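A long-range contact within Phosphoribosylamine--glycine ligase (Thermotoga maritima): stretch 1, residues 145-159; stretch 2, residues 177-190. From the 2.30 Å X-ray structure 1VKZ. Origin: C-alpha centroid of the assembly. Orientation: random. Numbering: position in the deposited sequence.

Stretch 1 145-159: VIKADGLARGKGVLI
Stretch 2, residues 177-190: ELIKGVKGPVVIDE

Antiparallel strands show how backbone pairing sets the stage for side-chain chemistry, and this contact, burying 795 Å², is a compact example. Its strongest polar link is the salt bridge from Lys 147 NZ to Asp 189 OD2, modelled at a very short 2.4 Å, although the position of OD2 is less sure. Lys 147 (chi1 m, chi2 t, chi3 -128°, chi4 t) reaches along the sheet to Asp 189 (chi1 -130°), two residues beyond its partner Val 187; both residues are buried, where pairing opposite charges lowers the cost of burying them.

The strand through Lys 147 and the one starting at Val 186 run at 155°, with extended backbones (Lys 147 phi/psi -131/124, Val 187 -86/137). Lys 147 N donates to Val 187 O (2.9 Å) and Val 187 N to Lys 147 O (2.8 Å). Asp 189 N donates to Val 145 O (2.9 Å), a water joins Val 145 N to Asp 189 O, and Asp 149 N reaches Pro 185 O at 3.1 Å.

The face opposite Lys 147 is apolar: Ile 146 (m, m) sets CG2 3.9 Å from Val 186 CB and CD1 3.9 Å from Ile 188 CG1. Beyond the strands, a type II turn, Ile 179 to Val 182, has Gly 181 at phi 80°. Val 182 (t) packs CG1 3.7 Å from Ala 148 CB, whose small methyl suits this close approach.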

# COMPACT_ATOMS: atom_id res chain seq x y z
N VAL A 145 12.26 -12.26 -13.39
CA VAL A 145 11.87 -11.27 -12.42
C VAL A 145 13.09 -10.82 -11.65
O VAL A 145 13.75 -11.62 -11.00
CB VAL A 145 10.83 -11.80 -11.44
CG1 VAL A 145 10.29 -10.64 -10.59
CG2 VAL A 145 9.74 -12.51 -12.18
N ILE A 146 13.40 -9.54 -11.76
CA ILE A 146 14.50 -8.92 -11.04
C ILE A 146 13.87 -7.92 -10.11
O ILE A 146 12.98 -7.19 -10.51
CB ILE A 146 15.43 -8.19 -12.04
CG1 ILE A 146 16.11 -9.19 -12.99
CG2 ILE A 146 16.44 -7.34 -11.33
CD1 ILE A 146 17.16 -10.11 -12.34
N LYS A 147 14.33 -7.89 -8.87
CA LYS A 147 13.80 -7.00 -7.87
C LYS A 147 14.91 -6.28 -7.16
O LYS A 147 15.79 -6.91 -6.58
CB LYS A 147 13.00 -7.79 -6.83
CG LYS A 147 12.03 -8.80 -7.40
CD LYS A 147 11.00 -9.18 -6.34
CE LYS A 147 10.92 -10.69 -6.17
NZ LYS A 147 9.81 -11.13 -5.25
N ALA A 148 14.85 -4.96 -7.17
CA ALA A 148 15.76 -4.13 -6.39
C ALA A 148 15.69 -4.42 -4.90
O ALA A 148 14.61 -4.47 -4.34
CB ALA A 148 15.45 -2.69 -6.64
N ASP A 149 16.82 -4.59 -4.25
CA ASP A 149 16.82 -4.80 -2.80
C ASP A 149 16.07 -3.69 -2.08
O ASP A 149 15.21 -3.97 -1.24
CB ASP A 149 18.23 -4.89 -2.21
CG ASP A 149 18.21 -5.25 -0.69
OD1 ASP A 149 17.25 -5.90 -0.25
OD2 ASP A 149 19.10 -4.95 0.13
N GLY A 150 16.41 -2.45 -2.39
CA GLY A 150 15.89 -1.31 -1.68
C GLY A 150 14.59 -0.79 -2.22
O GLY A 150 14.05 -1.29 -3.21
N LEU A 151 14.07 0.21 -1.53
CA LEU A 151 12.85 0.89 -1.94
C LEU A 151 13.12 1.59 -3.26
O LEU A 151 14.20 2.17 -3.47
CB LEU A 151 12.45 1.91 -0.88
CG LEU A 151 12.34 1.38 0.55
CD1 LEU A 151 12.24 2.56 1.51
CD2 LEU A 151 11.14 0.46 0.67
N ALA A 152 12.16 1.49 -4.17
CA ALA A 152 12.27 2.12 -5.50
C ALA A 152 11.01 2.92 -5.80
O ALA A 152 10.74 3.27 -6.96
CB ALA A 152 12.51 1.05 -6.59
N ARG A 153 10.28 3.25 -4.74
CA ARG A 153 8.92 3.76 -4.85
C ARG A 153 8.14 2.75 -5.68
O ARG A 153 7.54 3.11 -6.69
CB ARG A 153 8.92 5.15 -5.51
N GLY A 154 8.20 1.48 -5.27
CA GLY A 154 7.54 0.39 -6.01
C GLY A 154 7.69 0.51 -7.52
O GLY A 154 6.72 0.33 -8.25
N LYS A 155 8.90 0.85 -7.97
CA LYS A 155 9.21 0.87 -9.41
C LYS A 155 10.43 -0.01 -9.72
O LYS A 155 11.02 0.10 -10.79
CB LYS A 155 9.50 2.32 -9.89
CG LYS A 155 8.31 3.30 -9.80
CD LYS A 155 8.52 4.50 -10.74
CE LYS A 155 7.23 5.30 -10.98
NZ LYS A 155 7.41 6.42 -11.96
N GLY A 156 10.79 -0.91 -8.80
CA GLY A 156 12.03 -1.70 -8.92
C GLY A 156 11.90 -3.22 -8.97
O GLY A 156 12.87 -3.94 -8.77
N VAL A 157 10.71 -3.72 -9.21
CA VAL A 157 10.54 -5.10 -9.59
C VAL A 157 10.37 -5.17 -11.11
O VAL A 157 9.37 -4.69 -11.62
CB VAL A 157 9.33 -5.66 -8.91
CG1 VAL A 157 9.05 -7.07 -9.38
CG2 VAL A 157 9.53 -5.62 -7.42
N LEU A 158 11.35 -5.74 -11.82
CA LEU A 158 11.28 -5.87 -13.30
C LEU A 158 10.75 -7.24 -13.65
O LEU A 158 11.11 -8.21 -13.02
CB LEU A 158 12.65 -5.71 -13.95
CG LEU A 158 13.42 -4.41 -13.67
CD1 LEU A 158 14.84 -4.46 -14.23
CD2 LEU A 158 12.68 -3.18 -14.19
N ILE A 159 9.92 -7.31 -14.67
CA ILE A 159 9.48 -8.61 -15.22
C ILE A 159 9.74 -8.61 -16.72
O ILE A 159 9.01 -8.00 -17.48
CB ILE A 159 8.00 -8.87 -14.91
CG1 ILE A 159 7.80 -9.04 -13.40
CG2 ILE A 159 7.50 -10.09 -15.63
CD1 ILE A 159 6.38 -8.83 -12.96
N GLU A 177 22.20 2.91 -12.31
CA GLU A 177 21.91 3.55 -13.59
C GLU A 177 20.49 3.30 -14.13
O GLU A 177 20.07 3.95 -15.08
CB GLU A 177 22.99 3.17 -14.62
CG GLU A 177 24.38 3.57 -14.13
CD GLU A 177 25.43 3.60 -15.20
OE1 GLU A 177 25.38 2.75 -16.13
OE2 GLU A 177 26.33 4.47 -15.11
N LEU A 178 19.72 2.41 -13.52
CA LEU A 178 18.35 2.20 -13.98
C LEU A 178 17.41 3.23 -13.37
O LEU A 178 16.90 4.09 -14.08
CB LEU A 178 17.83 0.78 -13.72
CG LEU A 178 16.49 0.46 -14.41
CD1 LEU A 178 16.57 0.67 -15.93
CD2 LEU A 178 16.10 -0.94 -14.13
N ILE A 179 17.20 3.13 -12.06
CA ILE A 179 16.32 4.03 -11.32
C ILE A 179 17.16 4.92 -10.40
O ILE A 179 17.78 4.42 -9.48
CB ILE A 179 15.33 3.24 -10.47
CG1 ILE A 179 14.56 2.23 -11.33
CG2 ILE A 179 14.35 4.18 -9.74
CD1 ILE A 179 13.99 1.06 -10.52
N LYS A 180 17.18 6.22 -10.68
CA LYS A 180 17.91 7.21 -9.86
C LYS A 180 17.61 7.00 -8.37
O LYS A 180 16.44 6.98 -7.96
CB LYS A 180 17.52 8.63 -10.29
CG LYS A 180 18.41 9.72 -9.72
CD LYS A 180 19.74 9.76 -10.46
CE LYS A 180 20.63 10.88 -9.94
NZ LYS A 180 21.82 11.04 -10.82
N GLY A 181 18.67 6.85 -7.57
CA GLY A 181 18.54 6.59 -6.13
C GLY A 181 18.22 5.14 -5.76
O GLY A 181 17.75 4.87 -4.64
N VAL A 182 18.47 4.22 -6.68
CA VAL A 182 18.38 2.79 -6.38
C VAL A 182 19.63 2.09 -6.91
O VAL A 182 20.04 2.29 -8.06
CB VAL A 182 17.12 2.16 -6.94
CG1 VAL A 182 17.05 0.68 -6.53
CG2 VAL A 182 15.87 2.93 -6.44
N LYS A 183 20.22 1.29 -6.05
CA LYS A 183 21.56 0.77 -6.28
C LYS A 183 21.82 -0.28 -5.22
O LYS A 183 21.41 -0.13 -4.08
CB LYS A 183 22.56 1.91 -6.17
CG LYS A 183 24.01 1.52 -5.97
CD LYS A 183 24.93 2.73 -6.24
CE LYS A 183 26.27 2.63 -5.52
NZ LYS A 183 27.27 3.58 -6.09
N GLY A 184 22.47 -1.36 -5.59
CA GLY A 184 22.70 -2.45 -4.67
C GLY A 184 22.12 -3.74 -5.20
O GLY A 184 21.61 -3.79 -6.32
N PRO A 185 22.19 -4.78 -4.38
CA PRO A 185 21.88 -6.12 -4.84
C PRO A 185 20.48 -6.21 -5.42
O PRO A 185 19.64 -5.34 -5.15
CB PRO A 185 21.96 -6.96 -3.56
CG PRO A 185 22.79 -6.14 -2.60
CD PRO A 185 22.54 -4.74 -2.95
N VAL A 186 20.26 -7.26 -6.21
CA VAL A 186 18.93 -7.59 -6.70
C VAL A 186 18.59 -9.04 -6.40
O VAL A 186 19.45 -9.90 -6.33
CB VAL A 186 18.76 -7.33 -8.20
CG1 VAL A 186 19.06 -5.89 -8.51
CG2 VAL A 186 19.64 -8.26 -9.04
N VAL A 187 17.32 -9.27 -6.17
CA VAL A 187 16.77 -10.62 -6.11
C VAL A 187 16.42 -11.05 -7.54
O VAL A 187 15.85 -10.29 -8.33
CB VAL A 187 15.47 -10.70 -5.22
CG1 VAL A 187 15.01 -12.15 -5.04
CG2 VAL A 187 15.71 -10.02 -3.85
N ILE A 188 16.75 -12.29 -7.86
CA ILE A 188 16.27 -12.89 -9.07
C ILE A 188 15.23 -13.87 -8.57
O ILE A 188 15.55 -14.73 -7.78
CB ILE A 188 17.40 -13.56 -9.82
CG1 ILE A 188 18.65 -12.63 -9.81
CG2 ILE A 188 16.94 -13.90 -11.24
CD1 ILE A 188 19.93 -13.25 -10.31
N ASP A 189 13.99 -13.68 -8.97
CA ASP A 189 12.91 -14.49 -8.45
C ASP A 189 12.40 -15.39 -9.57
O ASP A 189 12.26 -14.99 -10.72
CB ASP A 189 11.79 -13.58 -7.92
CG ASP A 189 11.32 -13.94 -6.49
OD1 ASP A 189 11.92 -14.84 -5.88
OD2 ASP A 189 10.33 -13.39 -5.92
N GLU A 190 12.13 -16.63 -9.21
CA GLU A 190 11.48 -17.54 -10.11
C GLU A 190 10.08 -16.98 -10.35
O GLU A 190 9.33 -16.77 -9.40
CB GLU A 190 11.43 -18.90 -9.44
CG GLU A 190 10.46 -19.89 -10.03
CD GLU A 190 10.23 -21.07 -9.11
OE1 GLU A 190 9.89 -20.87 -7.89
OE2 GLU A 190 10.39 -22.20 -9.63
O HOH W 1 13.57 -14.66 -12.76
O HOH W 2 18.63 -1.73 -4.12